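Local atomic coordinates of cyclic GMP-AMP synthase-like receptor (Tribolium castaneum, PDB entry 7LT2), a protein that senses double-stranded RNA in the cytoplasm and synthesises the cyclic dinucleotide 2',3'-cGAMP from ATP and GTP as an innate immune signal. Residues L77-P80 against I81-P85; G348-I351 against K352-N356; N360-K363 against H364-K368. All blocks are in the same frame, centred on the assembly; numbering follows the deposited sequence.

In the fold
Interaction 1 comes first along the chain, in the loop that joins strand 70-77 to strand 85-89 of the nucleotidyltransferase sheet. Interaction 2 follows much later, at the C-terminal end of helix 337-354, and interaction 3 spans the short helix 361-365. The three lie in series, so none nests in or crosses another. Interaction 1 stands alone, its centre about 54 Å from that of interaction 2 and about 52 Å from that of interaction 3, across the chain's centre. Interactions 2 and 3 touch: Asp353 and Tyr349 of the first both meet His364 of the second, tying consecutive helices together.

Interaction 1. Residues L77-P80 against I81-P85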
loop_
_atom_site.group_PDB
_atom_site.type_symbol
_atom_site.label_atom_id
_atom_site.label_comp_id
_atom_site.label_asym_id
_atom_site.label_seq_id
_atom_site.Cartn_x
_atom_site.Cartn_y
_atom_site.Cartn_z
ATOM N N LEU A 77 14.357 -2.045 -7.076
ATOM C CA LEU A 77 15.602 -2.477 -7.693
ATOM C C LEU A 77 15.393 -2.582 -9.198
ATOM O O LEU A 77 14.304 -2.923 -9.662
ATOM C CB LEU A 77 16.035 -3.830 -7.122
ATOM C CG LEU A 77 15.893 -3.965 -5.604
ATOM C CD1 LEU A 77 16.038 -5.411 -5.164
ATOM C CD2 LEU A 77 16.920 -3.081 -4.908
ATOM N N HIS A 78 16.436 -2.283 -9.969
ATOM C CA HIS A 78 16.315 -2.278 -11.422
ATOM C C HIS A 78 17.380 -3.172 -12.030
ATOM O O HIS A 78 18.577 -2.942 -11.822
ATOM C CB HIS A 78 16.428 -0.866 -12.001
ATOM C CG HIS A 78 16.351 -0.835 -13.495
ATOM N ND1 HIS A 78 15.205 -1.165 -14.187
ATOM C CD2 HIS A 78 17.286 -0.546 -14.430
ATOM C CE1 HIS A 78 15.435 -1.066 -15.485
ATOM N NE2 HIS A 78 16.690 -0.695 -15.659
ATOM N N ILE A 79 16.938 -4.187 -12.760
ATOM C CA ILE A 79 17.846 -5.057 -13.513
ATOM C C ILE A 79 18.262 -4.338 -14.787
ATOM O O ILE A 79 17.390 -3.914 -15.561
ATOM C CB ILE A 79 17.161 -6.380 -13.834
ATOM C CG1 ILE A 79 16.784 -7.119 -12.545
ATOM C CG2 ILE A 79 18.061 -7.244 -14.729
ATOM C CD1 ILE A 79 15.888 -8.308 -12.766
ATOM N N PRO A 80 19.561 -4.178 -15.047
ATOM C CA PRO A 80 19.998 -3.535 -16.292
ATOM C C PRO A 80 19.367 -4.194 -17.512
ATOM O O PRO A 80 19.365 -5.421 -17.646
ATOM C CB PRO A 80 21.520 -3.726 -16.264
ATOM C CG PRO A 80 21.841 -3.782 -14.798
ATOM C CD PRO A 80 20.695 -4.532 -14.176
ATOM N N ILE A 81 18.810 -3.366 -18.402
ATOM C CA ILE A 81 18.086 -3.896 -19.552
ATOM C C ILE A 81 19.001 -4.690 -20.471
ATOM O O ILE A 81 18.521 -5.525 -21.241
ATOM C CB ILE A 81 17.381 -2.769 -20.333
ATOM C CG1 ILE A 81 18.398 -1.926 -21.101
ATOM C CG2 ILE A 81 16.568 -1.889 -19.393
ATOM C CD1 ILE A 81 17.765 -0.845 -21.957
ATOM N N TYR A 82 20.316 -4.459 -20.401
ATOM C CA TYR A 82 21.243 -5.222 -21.229
ATOM C C TYR A 82 21.161 -6.713 -20.926
ATOM O O TYR A 82 21.389 -7.541 -21.815
ATOM C CB TYR A 82 22.671 -4.704 -21.029
ATOM C CG TYR A 82 23.661 -5.138 -22.095
ATOM C CD1 TYR A 82 24.408 -6.298 -21.946
ATOM C CD2 TYR A 82 23.863 -4.370 -23.239
ATOM C CE1 TYR A 82 25.318 -6.694 -22.915
ATOM C CE2 TYR A 82 24.771 -4.756 -24.210
ATOM C CZ TYR A 82 25.495 -5.917 -24.044
ATOM O OH TYR A 82 26.403 -6.309 -25.008
ATOM N N ALA A 83 20.823 -7.074 -19.684
ATOM C CA ALA A 83 20.635 -8.470 -19.303
ATOM C C ALA A 83 19.362 -9.069 -19.877
ATOM O O ALA A 83 19.113 -10.262 -19.665
ATOM C CB ALA A 83 20.625 -8.607 -17.779
ATOM N N GLN A 84 18.559 -8.268 -20.572
ATOM C CA GLN A 84 17.345 -8.662 -21.276
ATOM C C GLN A 84 16.329 -9.330 -20.358
ATOM O O GLN A 84 16.000 -10.508 -20.551
ATOM C CB GLN A 84 17.689 -9.583 -22.444
ATOM C CG GLN A 84 18.553 -8.912 -23.499
ATOM C CD GLN A 84 18.863 -9.829 -24.657
ATOM O OE1 GLN A 84 18.132 -10.781 -24.917
ATOM N NE2 GLN A 84 19.960 -9.555 -25.356
ATOM N N PRO A 85 15.800 -8.617 -19.366
ATOM C CA PRO A 85 14.678 -9.166 -18.597
ATOM C C PRO A 85 13.421 -9.214 -19.450
ATOM O O PRO A 85 13.154 -8.310 -20.245
ATOM C CB PRO A 85 14.531 -8.180 -17.433
ATOM C CG PRO A 85 15.040 -6.887 -17.984
ATOM C CD PRO A 85 16.159 -7.254 -18.926
HETATM O O HOH W 1 19.145 -0.448 -17.689
#
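His78 and Ile81 meet across a tight bend, the methyl CG2 of Ile81 lying at the edge of the imidazole, near its plane, 3.9 Å from His78 NE2. The ring reaches this place because His78 CG stands anti to its own backbone nitrogen (chi1 178°). Beside the methyl, water 1 sits in the ring plane at the same edge and joins His78 NE2 to the backbone of Ile81, accepting from Ile81 N at 3.0 Å. The other imidazole nitrogen, ND1, is hydrogen-bonded to Val199 O of strand 188-200, so the ring is held at both nitrogens.

A second, apolar group of side chains is formed by Ile79, whose CG2 packs against Ala83 CB at 4.2 Å and, more loosely, against Pro85 CG at 4.5 Å. Leu100 of strand 95-100 touches both Ile79 and Ala83, while Trp106 of helix 103-107 touches Pro80 and Ala83. Between the two groups the chain turns through hydrogen bonds from Ala83 N to Pro80 O (3.0 Å) and from Gln84 N to Ile81 O (2.8 Å). These successive i to i+3 bonds mark a short 3-10 segment, 81-83, connecting strand 70-77 to strand 85-89 within the Mab-21 nucleotidyltransferase domain.

Interaction 2. Residues G348-I351 against K352-N356; sequences GYII and KDIEN
Gly348 O receives Lys352 N at 3.1 Å, one of a run of i to i+4 bonds by which residues 348-354 form the last turns of an alpha-helix, the C-terminal end of helix 337-354. The series runs through Asp353 N to Tyr349 O and Ile354 N to Ile350 O, and Glu355 N, just beyond the helical residues, bonds back to Ile351 O at 2.8 Å. Weak i to i+3 bonds, Asp353 N to Ile350 O and Ile354 N to Ile351 O, accompany it near the end.

The side chains sort by the face they occupy. Ile350 and Ile354 cross at an angle, CG2 of the first meeting CD1 of the second at 4.2 Å. Ile354 CG1 is wedged between its own backbone nitrogen and carbonyl carbon (chi1 69°), which brings it to 3.3 Å from Ile350 O. Phe305 and Met306 of helix 301-318 touch Ile354, and Ile361 packs on it from the next helix. On another side, the Tyr349 ring lies obliquely beside Asp353, its OH 4.2 Å from Asp353 CG, while the carboxylate turns to His364. Glu355 directs its carboxylate to Arg310 in a salt bridge; the same oxygen, Glu355 OE2, lies 4.1 Å from Ile351 CG2.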
loop_
_atom_site.group_PDB
_atom_site.type_symbol
_atom_site.label_atom_id
_atom_site.label_comp_id
_atom_site.label_asym_id
_atom_site.label_seq_id
_atom_site.Cartn_x
_atom_site.Cartn_y
_atom_site.Cartn_z
ATOM N N GLY A 348 -27.721 -2.789 2.581
ATOM C CA GLY A 348 -29.021 -2.342 2.107
ATOM C C GLY A 348 -29.888 -1.785 3.220
ATOM O O GLY A 348 -30.552 -0.761 3.044
ATOM N N TYR A 349 -29.899 -2.454 4.378
ATOM C CA TYR A 349 -30.619 -1.918 5.528
ATOM C C TYR A 349 -30.083 -0.550 5.924
ATOM O O TYR A 349 -30.856 0.358 6.246
ATOM C CB TYR A 349 -30.525 -2.875 6.718
ATOM C CG TYR A 349 -30.551 -2.148 8.050
ATOM C CD1 TYR A 349 -31.746 -1.686 8.588
ATOM C CD2 TYR A 349 -29.378 -1.904 8.756
ATOM C CE1 TYR A 349 -31.774 -1.009 9.798
ATOM C CE2 TYR A 349 -29.395 -1.228 9.963
ATOM C CZ TYR A 349 -30.595 -0.783 10.480
ATOM O OH TYR A 349 -30.612 -0.111 11.681
ATOM N N ILE A 350 -28.757 -0.393 5.921
ATOM C CA ILE A 350 -28.158 0.880 6.311
ATOM C C ILE A 350 -28.562 1.976 5.335
ATOM O O ILE A 350 -28.936 3.083 5.745
ATOM C CB ILE A 350 -26.629 0.736 6.416
ATOM C CG1 ILE A 350 -26.275 -0.202 7.576
ATOM C CG2 ILE A 350 -25.967 2.099 6.588
ATOM C CD1 ILE A 350 -24.808 -0.555 7.667
ATOM N N ILE A 351 -28.518 1.681 4.032
ATOM C CA ILE A 351 -28.915 2.667 3.030
ATOM C C ILE A 351 -30.351 3.124 3.261
ATOM O O ILE A 351 -30.650 4.324 3.211
ATOM C CB ILE A 351 -28.722 2.094 1.613
ATOM C CG1 ILE A 351 -27.239 1.817 1.360
ATOM C CG2 ILE A 351 -29.263 3.066 0.571
ATOM C CD1 ILE A 351 -26.965 1.090 0.068
ATOM N N LYS A 352 -31.259 2.181 3.535
ATOM C CA LYS A 352 -32.646 2.554 3.796
ATOM C C LYS A 352 -32.756 3.422 5.043
ATOM O O LYS A 352 -33.599 4.325 5.112
ATOM C CB LYS A 352 -33.511 1.303 3.948
ATOM C CG LYS A 352 -33.564 0.425 2.713
ATOM C CD LYS A 352 -34.151 1.172 1.530
ATOM C CE LYS A 352 -35.625 0.857 1.349
ATOM N NZ LYS A 352 -35.833 -0.557 0.932
ATOM N N ASP A 353 -31.906 3.167 6.036
ATOM C CA ASP A 353 -32.003 3.872 7.307
ATOM C C ASP A 353 -31.441 5.289 7.233
ATOM O O ASP A 353 -31.844 6.146 8.027
ATOM C CB ASP A 353 -31.277 3.075 8.394
ATOM C CG ASP A 353 -31.660 3.508 9.788
ATOM O OD1 ASP A 353 -32.854 3.390 10.133
ATOM O OD2 ASP A 353 -30.767 3.956 10.537
ATOM N N ILE A 354 -30.523 5.552 6.304
ATOM C CA ILE A 354 -29.885 6.860 6.195
ATOM C C ILE A 354 -30.332 7.634 4.962
ATOM O O ILE A 354 -30.113 8.855 4.908
ATOM C CB ILE A 354 -28.347 6.740 6.211
ATOM C CG1 ILE A 354 -27.846 6.068 4.930
ATOM C CG2 ILE A 354 -27.882 5.977 7.443
ATOM C CD1 ILE A 354 -26.335 5.910 4.873
ATOM N N GLU A 355 -30.918 6.961 3.970
ATOM C CA GLU A 355 -31.528 7.529 2.769
ATOM C C GLU A 355 -32.066 8.939 2.968
ATOM O O GLU A 355 -31.596 9.895 2.341
ATOM C CB GLU A 355 -32.672 6.614 2.323
ATOM C CG GLU A 355 -32.854 6.494 0.838
ATOM C CD GLU A 355 -33.467 5.167 0.456
ATOM O OE1 GLU A 355 -34.464 4.756 1.093
ATOM O OE2 GLU A 355 -32.933 4.521 -0.469
ATOM N N ASN A 356 -33.060 9.067 3.845
ATOM C CA ASN A 356 -33.743 10.327 4.112
ATOM C C ASN A 356 -33.514 10.806 5.539
ATOM O O ASN A 356 -34.266 11.650 6.041
ATOM C CB ASN A 356 -35.239 10.176 3.835
ATOM C CG ASN A 356 -35.528 9.733 2.412
ATOM O OD1 ASN A 356 -34.956 10.259 1.459
ATOM N ND2 ASN A 356 -36.415 8.755 2.266
#

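Interaction 3. Residues N360-K363 against H364-K368; sequences NIAK and HLLTK
His364 folds back over the preceding turn of its helix and packs on the carbonyl of Asn360. Its CB lies 3.7 Å from Ile361 O, and chi1 of -66° sets CG beside the backbone nitrogen, turning the ring toward Asn360. His364 CG is 3.9 Å from Asn360 O; CD2 comes closer, 3.1 Å from that oxygen, which approaches the ring obliquely. At the tip, the Tyr349 ring meets CE1, planes about 70° apart, and NE2 is hydrogen-bonded to Asp353 OD2, which would be expected to fix the rotation of the imidazole and may raise its basicity.

Ile361 O accepts from both Leu365 N and His364 N. Ile361 CG2 rests on Leu365 CD2 at 3.7 Å, the two side chains running alongside each other. Water 2 donates to both Lys363 O and Leu366 O, bridging a carbonyl inside the helix to one just past its end. Lys363 NZ reaches back to Asn360 OD1 at 3.0 Å.

Several helices adjoin this short one: Ile350 and Ile354 of helix 337-354 touch His364, Leu264 of helix 258-272 touches Leu365, Leu6 of helix 5-13 meets Ile361, and Tyr374 of helix 368-375 touches Ala362 and Leu366.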
loop_
_atom_site.group_PDB
_atom_site.type_symbol
_atom_site.label_atom_id
_atom_site.label_comp_id
_atom_site.label_asym_id
_atom_site.label_seq_id
_atom_site.Cartn_x
_atom_site.Cartn_y
_atom_site.Cartn_z
ATOM N N ASN A 360 -28.779 9.795 10.924
ATOM C CA ASN A 360 -28.529 8.408 11.289
ATOM C C ASN A 360 -27.183 7.890 10.799
ATOM O O ASN A 360 -26.781 6.793 11.204
ATOM C CB ASN A 360 -29.640 7.502 10.741
ATOM C CG ASN A 360 -30.971 7.732 11.427
ATOM O OD1 ASN A 360 -31.036 8.358 12.483
ATOM N ND2 ASN A 360 -32.041 7.215 10.832
ATOM N N ILE A 361 -26.481 8.636 9.941
ATOM C CA ILE A 361 -25.224 8.135 9.386
ATOM C C ILE A 361 -24.213 7.880 10.496
ATOM O O ILE A 361 -23.576 6.821 10.546
ATOM C CB ILE A 361 -24.666 9.112 8.337
ATOM C CG1 ILE A 361 -25.602 9.205 7.133
ATOM C CG2 ILE A 361 -23.273 8.679 7.903
ATOM C CD1 ILE A 361 -25.191 10.282 6.130
ATOM N N ALA A 362 -24.045 8.855 11.396
ATOM C CA ALA A 362 -23.081 8.711 12.481
ATOM C C ALA A 362 -23.413 7.527 13.377
ATOM O O ALA A 362 -22.508 6.914 13.956
ATOM C CB ALA A 362 -23.020 9.992 13.311
ATOM N N LYS A 363 -24.699 7.194 13.507
ATOM C CA LYS A 363 -25.083 6.055 14.330
ATOM C C LYS A 363 -24.578 4.742 13.745
ATOM O O LYS A 363 -24.298 3.798 14.493
ATOM C CB LYS A 363 -26.602 6.017 14.490
ATOM C CG LYS A 363 -27.192 7.290 15.078
ATOM C CD LYS A 363 -28.712 7.249 15.041
ATOM C CE LYS A 363 -29.311 8.549 15.539
ATOM N NZ LYS A 363 -30.804 8.533 15.479
ATOM N N HIS A 364 -24.454 4.659 12.419
ATOM C CA HIS A 364 -23.944 3.454 11.778
ATOM C C HIS A 364 -22.432 3.460 11.631
ATOM O O HIS A 364 -21.812 2.391 11.647
ATOM C CB HIS A 364 -24.571 3.274 10.393
ATOM C CG HIS A 364 -26.043 3.010 10.422
ATOM N ND1 HIS A 364 -26.569 1.754 10.635
ATOM C CD2 HIS A 364 -27.100 3.838 10.255
ATOM C CE1 HIS A 364 -27.888 1.822 10.610
ATOM N NE2 HIS A 364 -28.236 3.075 10.380
ATOM N N LEU A 365 -21.825 4.636 11.475
ATOM C CA LEU A 365 -20.386 4.702 11.244
ATOM C C LEU A 365 -19.586 4.544 12.530
ATOM O O LEU A 365 -18.501 3.952 12.509
ATOM C CB LEU A 365 -20.025 6.026 10.566
ATOM C CG LEU A 365 -20.039 6.070 9.035
ATOM C CD1 LEU A 365 -21.327 5.499 8.462
ATOM C CD2 LEU A 365 -19.836 7.497 8.565
ATOM N N LEU A 366 -20.100 5.045 13.647
ATOM C CA LEU A 366 -19.353 5.105 14.893
ATOM C C LEU A 366 -19.763 3.979 15.834
ATOM O O LEU A 366 -20.923 3.562 15.869
ATOM C CB LEU A 366 -19.568 6.457 15.582
ATOM C CG LEU A 366 -19.206 7.686 14.745
ATOM C CD1 LEU A 366 -19.402 8.968 15.539
ATOM C CD2 LEU A 366 -17.771 7.580 14.233
ATOM N N THR A 367 -18.789 3.482 16.591
ATOM C CA THR A 367 -19.108 2.639 17.726
ATOM C C THR A 367 -19.925 3.446 18.727
ATOM O O THR A 367 -19.965 4.680 18.679
ATOM C CB THR A 367 -17.834 2.109 18.387
ATOM O OG1 THR A 367 -17.113 3.195 18.982
ATOM C CG2 THR A 367 -16.938 1.434 17.354
ATOM N N LYS A 368 -20.598 2.741 19.636
ATOM C CA LYS A 368 -21.370 3.444 20.653
ATOM C C LYS A 368 -20.468 4.337 21.493
ATOM O O LYS A 368 -20.854 5.449 21.867
ATOM C CB LYS A 368 -22.128 2.444 21.523
ATOM C CG LYS A 368 -22.947 1.475 20.689
ATOM C CD LYS A 368 -24.131 0.909 21.437
ATOM C CE LYS A 368 -25.023 0.155 20.471
ATOM N NZ LYS A 368 -26.252 -0.305 21.138
HETATM O O HOH W 2 -23.318 3.247 17.060
#